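Local coordinates for iron-binding zinc finger CDGSH type domain-containing protein (Magnetospirillum magneticum, PDB 3TBN), which binds two [2Fe-2S] clusters, each through three cysteines and one histidine, as in the CDGSH iron-sulfur family, its cellular role being unknown, at residues Thr29-Cys33 and Pro42-Gly46; Trp32-Gly36 and Phe68-Lys72. All blocks are in the same frame, centred on the assembly; numbering follows the deposited sequence.

Coming from the N terminus, the chain runs through strand 30-32 into C33 and C35, then turns back so that 42-46 lies against 29-33; interaction 1 closes this short loop, with eight residues between its segments, beside the cluster of chain B. Interaction 2 starts from the same stretch, sharing W32 and C33, and reaches across 31 residues to 68-72, just after strand 64-68. The spans thus overlap, and the second runs on past the first. Interaction 1 brings together two of the four ligands of one cluster, whereas interaction 2 joins that site to the second, in the second CDGSH-type repeat (CDGTH here). The two contacts touch where P42 CB lies 3.6 Å from F68 CB.

Interaction 1: residues Thr29-Cys33 and Pro42-Gly46; sequences TYHWC and PFCDG. With FES (Fe2/s2 (inorganic) cluster), chain B.
Strand 30-32 is extended, and the irregular segment 42-46 meets its end through a single antiparallel bridge, W32 with F43 (CA-CA 4.5 Å), a non-hydrogen-bonded pair. Nearly straight hydrogen bonds flank it: C44 N donates to H31 O at 2.9 Å (170°), and C33 N to P42 O at 2.9 Å (167°). The segments cross instead of staying in register, leaving the CA atoms of C33 and C44 4.3 Å apart. F43 CA adds a CA-H...O contact to H31 O at 3.3 Å. P42 follows a cis peptide bond. Both C33 and C44 adopt chi1 t, which delivers their sulfurs to one [2Fe-2S] cluster: C44 SG binds FE1 at 2.3 Å and C33 SG binds FE2 at 2.4 Å. This is the three-cysteine, one-histidine site that defines the CDGSH family, with H48 completing FE1 and C35 completing FE2. Beyond C44 the motif continues through D45 and G46, where G46 N donates to C44 SG at 3.5 Å; G46 has a positive phi of 91°. The CA-CB bond of D45 (chi1 p) is directed away from 29-33, and its carboxylate is hydrogen-bonded to S47 OG and K39 N. At the strand side, Y30 and F43 both take chi1 m, bringing Y30 CD1 to 3.7 Å from F43 CE2; the rings meet obliquely, centroids 5.8 Å apart and planes at 34°. Y30 OH bonds to E25 N. W32, chi1 t and chi2 70°, directs its CA-CB bond away from 42-46, yet its CD1 passes 4.2 Å from P42 CB, while NE1 is hydrogen-bonded to C69 O.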
ATOM      1  N   THR A  29      12.560   9.168   1.719  0.95  8.30           N
ATOM      2  CA  THR A  29      11.129   9.102   1.475  0.96  7.94           C
ATOM      3  C   THR A  29      10.792   7.968   0.511  0.95  6.85           C
ATOM      4  O   THR A  29      11.340   7.882  -0.589  0.92  8.52           O
ATOM      5  CB  THR A  29      10.603  10.431   0.919  0.98  9.19           C
ATOM      6  OG1 THR A  29      10.926  11.494   1.828  0.95 11.04           O
ATOM      7  CG2 THR A  29       9.100  10.372   0.722  1.00 11.54           C
ATOM      8  N   TYR A  30       9.887   7.106   0.966  0.96  6.81           N
ATOM      9  CA  TYR A  30       9.354   5.986   0.200  0.97  7.24           C
ATOM     10  C   TYR A  30       7.941   6.334  -0.237  0.95  7.34           C
ATOM     11  O   TYR A  30       7.205   7.003   0.481  0.91  9.91           O
ATOM     12  CB  TYR A  30       9.354   4.710   1.061  1.00  8.13           C
ATOM     13  CG  TYR A  30      10.751   4.319   1.471  0.96  7.08           C
ATOM     14  CD1 TYR A  30      11.474   3.386   0.742  0.96  7.37           C
ATOM     15  CD2 TYR A  30      11.378   4.938   2.546  0.98  8.03           C
ATOM     16  CE1 TYR A  30      12.773   3.062   1.082  0.94  8.06           C
ATOM     17  CE2 TYR A  30      12.677   4.618   2.895  0.96  8.07           C
ATOM     18  CZ  TYR A  30      13.369   3.685   2.157  0.97  7.81           C
ATOM     19  OH  TYR A  30      14.662   3.382   2.505  0.95  9.29           O
ATOM     20  N   HIS A  31       7.556   5.872  -1.414  0.96  6.61           N
ATOM     21  CA  HIS A  31       6.245   6.183  -1.955  0.96  6.58           C
ATOM     22  C   HIS A  31       5.460   4.894  -2.080  0.95  6.21           C
ATOM     23  O   HIS A  31       5.694   4.086  -2.973  0.95  7.00           O
ATOM     24  CB  HIS A  31       6.400   6.920  -3.280  0.96  8.59           C
ATOM     25  CG  HIS A  31       7.225   8.160  -3.152  0.92  9.24           C
ATOM     26  ND1 HIS A  31       6.683   9.373  -2.790  0.88 10.69           N
ATOM     27  CD2 HIS A  31       8.559   8.363  -3.265  0.87 11.07           C
ATOM     28  CE1 HIS A  31       7.642  10.279  -2.721  0.87 11.86           C
ATOM     29  NE2 HIS A  31       8.789   9.691  -3.004  0.85 11.11           N
ATOM     30  N   TRP A  32       4.569   4.683  -1.121  0.98  6.71           N
ATOM     31  CA  TRP A  32       3.788   3.460  -1.026  1.00  6.81           C
ATOM     32  C   TRP A  32       2.671   3.437  -2.050  0.97  6.40           C
ATOM     33  O   TRP A  32       1.933   4.415  -2.196  0.94  7.06           O
ATOM     34  CB  TRP A  32       3.190   3.379   0.373  1.00  7.40           C
ATOM     35  CG  TRP A  32       2.277   2.219   0.610  0.98  6.48           C
ATOM     36  CD1 TRP A  32       2.630   0.908   0.703  0.92  6.89           C
ATOM     37  CD2 TRP A  32       0.861   2.270   0.819  0.96  6.46           C
ATOM     38  NE1 TRP A  32       1.523   0.136   0.957  0.98  6.82           N
ATOM     39  CE2 TRP A  32       0.421   0.948   1.032  0.97  6.35           C
ATOM     40  CE3 TRP A  32      -0.078   3.306   0.845  0.96  7.55           C
ATOM     41  CZ2 TRP A  32      -0.916   0.635   1.279  0.95  7.65           C
ATOM     42  CZ3 TRP A  32      -1.408   2.991   1.083  0.97  7.79           C
ATOM     43  CH2 TRP A  32      -1.813   1.669   1.298  0.97  8.13           C
ATOM     44  N   CYS A  33       2.550   2.317  -2.753  0.97  6.13           N
ATOM     45  CA  CYS A  33       1.438   2.093  -3.663  0.98  6.01           C
ATOM     46  C   CYS A  33       0.147   1.861  -2.883  0.91  5.88           C
ATOM     47  O   CYS A  33       0.003   0.874  -2.168  0.94  6.40           O
ATOM     48  CB  CYS A  33       1.723   0.889  -4.558  0.95  6.35           C
ATOM     49  SG  CYS A  33       0.326   0.464  -5.641  0.93  5.94           S
ATOM     50  N   PRO A  42       6.179  -2.964  -2.570  0.99  6.89           N
ATOM     51  CA  PRO A  42       5.031  -2.141  -2.180  0.98  6.90           C
ATOM     52  C   PRO A  42       5.082  -0.692  -2.664  0.95  6.07           C
ATOM     53  O   PRO A  42       4.324   0.125  -2.150  0.90  6.94           O
ATOM     54  CB  PRO A  42       5.116  -2.173  -0.655  0.97  7.35           C
ATOM     55  CG  PRO A  42       6.586  -2.200  -0.394  1.00  8.11           C
ATOM     56  CD  PRO A  42       7.163  -3.079  -1.476  1.00  7.33           C
ATOM     57  N   PHE A  43       5.954  -0.379  -3.617  0.96  6.78           N
ATOM     58  CA  PHE A  43       6.191   1.006  -4.008  0.97  6.75           C
ATOM     59  C   PHE A  43       5.490   1.388  -5.298  0.95  6.58           C
ATOM     60  O   PHE A  43       5.330   0.575  -6.195  0.95  8.38           O
ATOM     61  CB  PHE A  43       7.694   1.246  -4.107  0.95  8.19           C
ATOM     62  CG  PHE A  43       8.412   0.882  -2.851  0.97  8.83           C
ATOM     63  CD1 PHE A  43       9.304  -0.179  -2.811  0.91 11.72           C
ATOM     64  CD2 PHE A  43       8.137   1.561  -1.676  0.95 10.48           C
ATOM     65  CE1 PHE A  43       9.939  -0.524  -1.622  0.89 13.08           C
ATOM     66  CE2 PHE A  43       8.761   1.216  -0.494  0.95 13.03           C
ATOM     67  CZ  PHE A  43       9.661   0.175  -0.468  1.00 13.57           C
ATOM     68  N   CYS A  44       5.083   2.649  -5.367  0.98  7.10           N
ATOM     69  CA  CYS A  44       4.407   3.206  -6.527  0.99  6.76           C
ATOM     70  C   CYS A  44       5.295   3.165  -7.759  0.92  7.23           C
ATOM     71  O   CYS A  44       6.466   3.513  -7.681  0.91  8.49           O
ATOM     72  CB  CYS A  44       4.035   4.654  -6.208  0.96  7.94           C
ATOM     73  SG  CYS A  44       3.236   5.583  -7.536  0.91  7.40           S
ATOM     74  N   ASP A  45       4.739   2.753  -8.895  0.96  7.49           N
ATOM     75  CA  ASP A  45       5.468   2.810 -10.161  0.99  8.32           C
ATOM     76  C   ASP A  45       4.705   3.614 -11.209  0.91  8.31           C
ATOM     77  O   ASP A  45       5.029   3.558 -12.392  0.91  9.41           O
ATOM     78  CB  ASP A  45       5.828   1.405 -10.683  0.99  9.15           C
ATOM     79  CG  ASP A  45       4.630   0.619 -11.192  0.86  8.05           C
ATOM     80  OD1 ASP A  45       3.492   1.128 -11.119  0.89  8.10           O
ATOM     81  OD2 ASP A  45       4.840  -0.528 -11.656  0.84  8.51           O
ATOM     82  N   GLY A  46       3.711   4.378 -10.763  0.97  8.37           N
ATOM     83  CA  GLY A  46       2.928   5.224 -11.651  0.95  9.67           C
ATOM     84  C   GLY A  46       1.681   4.576 -12.230  0.95  8.69           C
ATOM     85  O   GLY A  46       0.913   5.230 -12.939  0.90 10.39           O
TER
HETATM   86 FE1  FES B  80       1.112   4.609  -7.717  0.88  6.48          FE
HETATM   87 FE2  FES B  80      -0.174   2.347  -6.981  0.87  5.65          FE
HETATM   88  S1  FES B  80       1.247   2.600  -8.662  0.92  6.77           S
HETATM   89  S2  FES B  80      -0.264   4.331  -5.968  0.93  6.56           S

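Interaction 2: residues Trp32-Gly36 and Phe68-Lys72. With FES (Fe2/s2 (inorganic) cluster), chain C; FES (Fe2/s2 (inorganic) cluster), chain B.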
ATOM      1  N   TRP A  32       4.569   4.683  -1.121  0.98  6.71           N
ATOM      2  CA  TRP A  32       3.788   3.460  -1.026  1.00  6.81           C
ATOM      3  C   TRP A  32       2.671   3.437  -2.050  0.97  6.40           C
ATOM      4  O   TRP A  32       1.933   4.415  -2.196  0.94  7.06           O
ATOM      5  CB  TRP A  32       3.190   3.379   0.373  1.00  7.40           C
ATOM      6  CG  TRP A  32       2.277   2.219   0.610  0.98  6.48           C
ATOM      7  CD1 TRP A  32       2.630   0.908   0.703  0.92  6.89           C
ATOM      8  CD2 TRP A  32       0.861   2.270   0.819  0.96  6.46           C
ATOM      9  NE1 TRP A  32       1.523   0.136   0.957  0.98  6.82           N
ATOM     10  CE2 TRP A  32       0.421   0.948   1.032  0.97  6.35           C
ATOM     11  CE3 TRP A  32      -0.078   3.306   0.845  0.96  7.55           C
ATOM     12  CZ2 TRP A  32      -0.916   0.635   1.279  0.95  7.65           C
ATOM     13  CZ3 TRP A  32      -1.408   2.991   1.083  0.97  7.79           C
ATOM     14  CH2 TRP A  32      -1.813   1.669   1.298  0.97  8.13           C
ATOM     15  N   CYS A  33       2.550   2.317  -2.753  0.97  6.13           N
ATOM     16  CA  CYS A  33       1.438   2.093  -3.663  0.98  6.01           C
ATOM     17  C   CYS A  33       0.147   1.861  -2.883  0.91  5.88           C
ATOM     18  O   CYS A  33       0.003   0.874  -2.168  0.94  6.40           O
ATOM     19  CB  CYS A  33       1.723   0.889  -4.558  0.95  6.35           C
ATOM     20  SG  CYS A  33       0.326   0.464  -5.641  0.93  5.94           S
ATOM     21  N   ALA A  34      -0.789   2.794  -3.025  0.97  6.44           N
ATOM     22  CA  ALA A  34      -2.094   2.691  -2.393  0.95  6.34           C
ATOM     23  C   ALA A  34      -3.113   1.968  -3.270  0.88  6.11           C
ATOM     24  O   ALA A  34      -4.172   1.572  -2.785  0.91  7.63           O
ATOM     25  CB  ALA A  34      -2.617   4.076  -2.049  0.98  8.82           C
ATOM     26  N   CYS A  35      -2.815   1.814  -4.555  0.92  6.85           N
ATOM     27  CA  CYS A  35      -3.809   1.335  -5.513  0.96  6.56           C
ATOM     28  C   CYS A  35      -3.754  -0.165  -5.787  0.92  6.09           C
ATOM     29  O   CYS A  35      -4.720  -0.727  -6.303  0.93  6.74           O
ATOM     30  CB  CYS A  35      -3.685   2.110  -6.831  0.96  7.25           C
ATOM     31  SG  CYS A  35      -2.253   1.694  -7.863  0.93  6.50           S
ATOM     32  N   GLY A  36      -2.638  -0.805  -5.454  0.94  6.39           N
ATOM     33  CA  GLY A  36      -2.456  -2.217  -5.733  0.97  7.22           C
ATOM     34  C   GLY A  36      -1.980  -2.565  -7.133  0.92  6.45           C
ATOM     35  O   GLY A  36      -1.767  -3.741  -7.421  0.91  8.22           O
ATOM     36  N   PHE A  68       5.124  -2.754   5.007  0.99  6.82           N
ATOM     37  CA  PHE A  68       4.192  -2.000   4.191  0.98  6.60           C
ATOM     38  C   PHE A  68       2.965  -2.845   3.860  0.95  6.53           C
ATOM     39  O   PHE A  68       3.058  -4.051   3.652  0.94  7.80           O
ATOM     40  CB  PHE A  68       4.874  -1.538   2.906  1.00  7.62           C
ATOM     41  CG  PHE A  68       5.872  -0.441   3.108  0.99  7.29           C
ATOM     42  CD1 PHE A  68       5.457   0.863   3.321  0.98  9.25           C
ATOM     43  CD2 PHE A  68       7.227  -0.707   3.068  0.98  8.21           C
ATOM     44  CE1 PHE A  68       6.380   1.880   3.493  0.94 10.70           C
ATOM     45  CE2 PHE A  68       8.149   0.305   3.237  0.97  9.02           C
ATOM     46  CZ  PHE A  68       7.725   1.596   3.451  0.96 10.02           C
ATOM     47  N   CYS A  69       1.809  -2.205   3.812  0.96  6.23           N
ATOM     48  CA  CYS A  69       0.567  -2.901   3.526  0.97  6.50           C
ATOM     49  C   CYS A  69       0.518  -3.376   2.070  0.96  6.23           C
ATOM     50  O   CYS A  69       0.747  -2.599   1.141  0.94  6.66           O
ATOM     51  CB  CYS A  69      -0.610  -1.979   3.845  1.00  7.12           C
ATOM     52  SG  CYS A  69      -2.238  -2.590   3.353  0.95  6.62           S
ATOM     53  N   GLY A  70       0.242  -4.663   1.887  0.97  6.25           N
ATOM     54  CA  GLY A  70       0.082  -5.254   0.571  0.98  6.68           C
ATOM     55  C   GLY A  70      -1.365  -5.373   0.115  0.96  6.61           C
ATOM     56  O   GLY A  70      -1.629  -5.435  -1.086  0.93  7.16           O
ATOM     57  N   CYS A  71      -2.299  -5.416   1.062  0.95  6.53           N
ATOM     58  CA  CYS A  71      -3.712  -5.624   0.744  0.99  7.65           C
ATOM     59  C   CYS A  71      -4.407  -4.326   0.346  0.93  6.65           C
ATOM     60  O   CYS A  71      -5.479  -4.355  -0.263  0.91  7.72           O
ATOM     61  CB  CYS A  71      -4.450  -6.274   1.925  0.99  8.63           C
ATOM     62  SG  CYS A  71      -4.757  -5.194   3.352  0.93  7.58           S
ATOM     63  N   LYS A  72      -3.781  -3.207   0.710  0.97  6.80           N
ATOM     64  CA  LYS A  72      -4.232  -1.840   0.429  0.95  7.17           C
ATOM     65  C   LYS A  72      -5.445  -1.401   1.256  0.97  7.87           C
ATOM     66  O   LYS A  72      -6.002  -0.330   1.019  0.91  9.80           O
ATOM     67  CB  LYS A  72      -4.448  -1.628  -1.075  1.00  7.83           C
ATOM     68  CG  LYS A  72      -3.276  -2.118  -1.933  0.99  7.34           C
ATOM     69  CD  LYS A  72      -1.923  -1.663  -1.390  1.00  7.45           C
ATOM     70  CE  LYS A  72      -0.772  -2.137  -2.272  1.00  7.23           C
ATOM     71  NZ  LYS A  72       0.555  -1.769  -1.698  0.99  7.35           N
TER
HETATM   72 FE1  FES C  81      -1.675  -6.070   6.498  0.92  7.56          FE
HETATM   73 FE2  FES C  81      -2.740  -4.614   4.462  0.87  6.54          FE
HETATM   74  S1  FES C  81      -1.169  -6.186   4.325  0.94  7.34           S
HETATM   75  S2  FES C  81      -3.195  -4.450   6.629  0.92  7.56           S
HETATM   76 FE1  FES B  80       1.112   4.609  -7.717  0.88  6.48          FE
HETATM   77 FE2  FES B  80      -0.174   2.347  -6.981  0.87  5.65          FE
HETATM   78  S1  FES B  80       1.247   2.600  -8.662  0.92  6.77           S
HETATM   79  S2  FES B  80      -0.264   4.331  -5.968  0.93  6.56           S
HETATM   80  O   HOH W   1      -5.550   2.034  -0.488  0.66  7.09           O
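K72 and W32 have 106 and 105 Å² of their own surface buried by this contact, with F68 next at 32 Å². The K72 side chain leaves its backbone sideways, bends through two m rotamers and then extends through two t rotamers, so that its NZ ends between the two segments. There NZ donates to C33 O at 2.7 Å and, within its own segment, to C69 O at 3.0 Å; Q41 OE1 is a further partner. The indole of W32 reaches the same carbonyl from the other segment, W32 NE1 donating to C69 O at 2.8 Å (156°) with the oxygen near the ring plane. C69 O thus accepts from both residues, whereas W32 NE1 and K72 NZ, 3.4 Å apart, are two donors and do not bond to each other. Each segment carries the Cys-X-Cys pair of one CDGSH-type site: C33 SG and C35 SG bind FE2 of the chain B cluster, and C69 SG and C71 SG bind FE2 of the chain C cluster, all at 2.4 Å. K72 NZ therefore bridges the carbonyls of C33 and C69, the first cysteine of each pair, linking the two cluster loops. Apolar contacts flank this bridge. W32 CZ2 lies 3.7 Å from C69 CB, and W32 CD1 3.9 Å from F68 CD1, although the near-parallel indole and phenyl planes (18°) are slid apart and barely overlap. F68 also meets F43 edge-to-face. At the backbone end of K72, a water donates to K72 O at 2.8 Å and to A34 O at 2.7 Å.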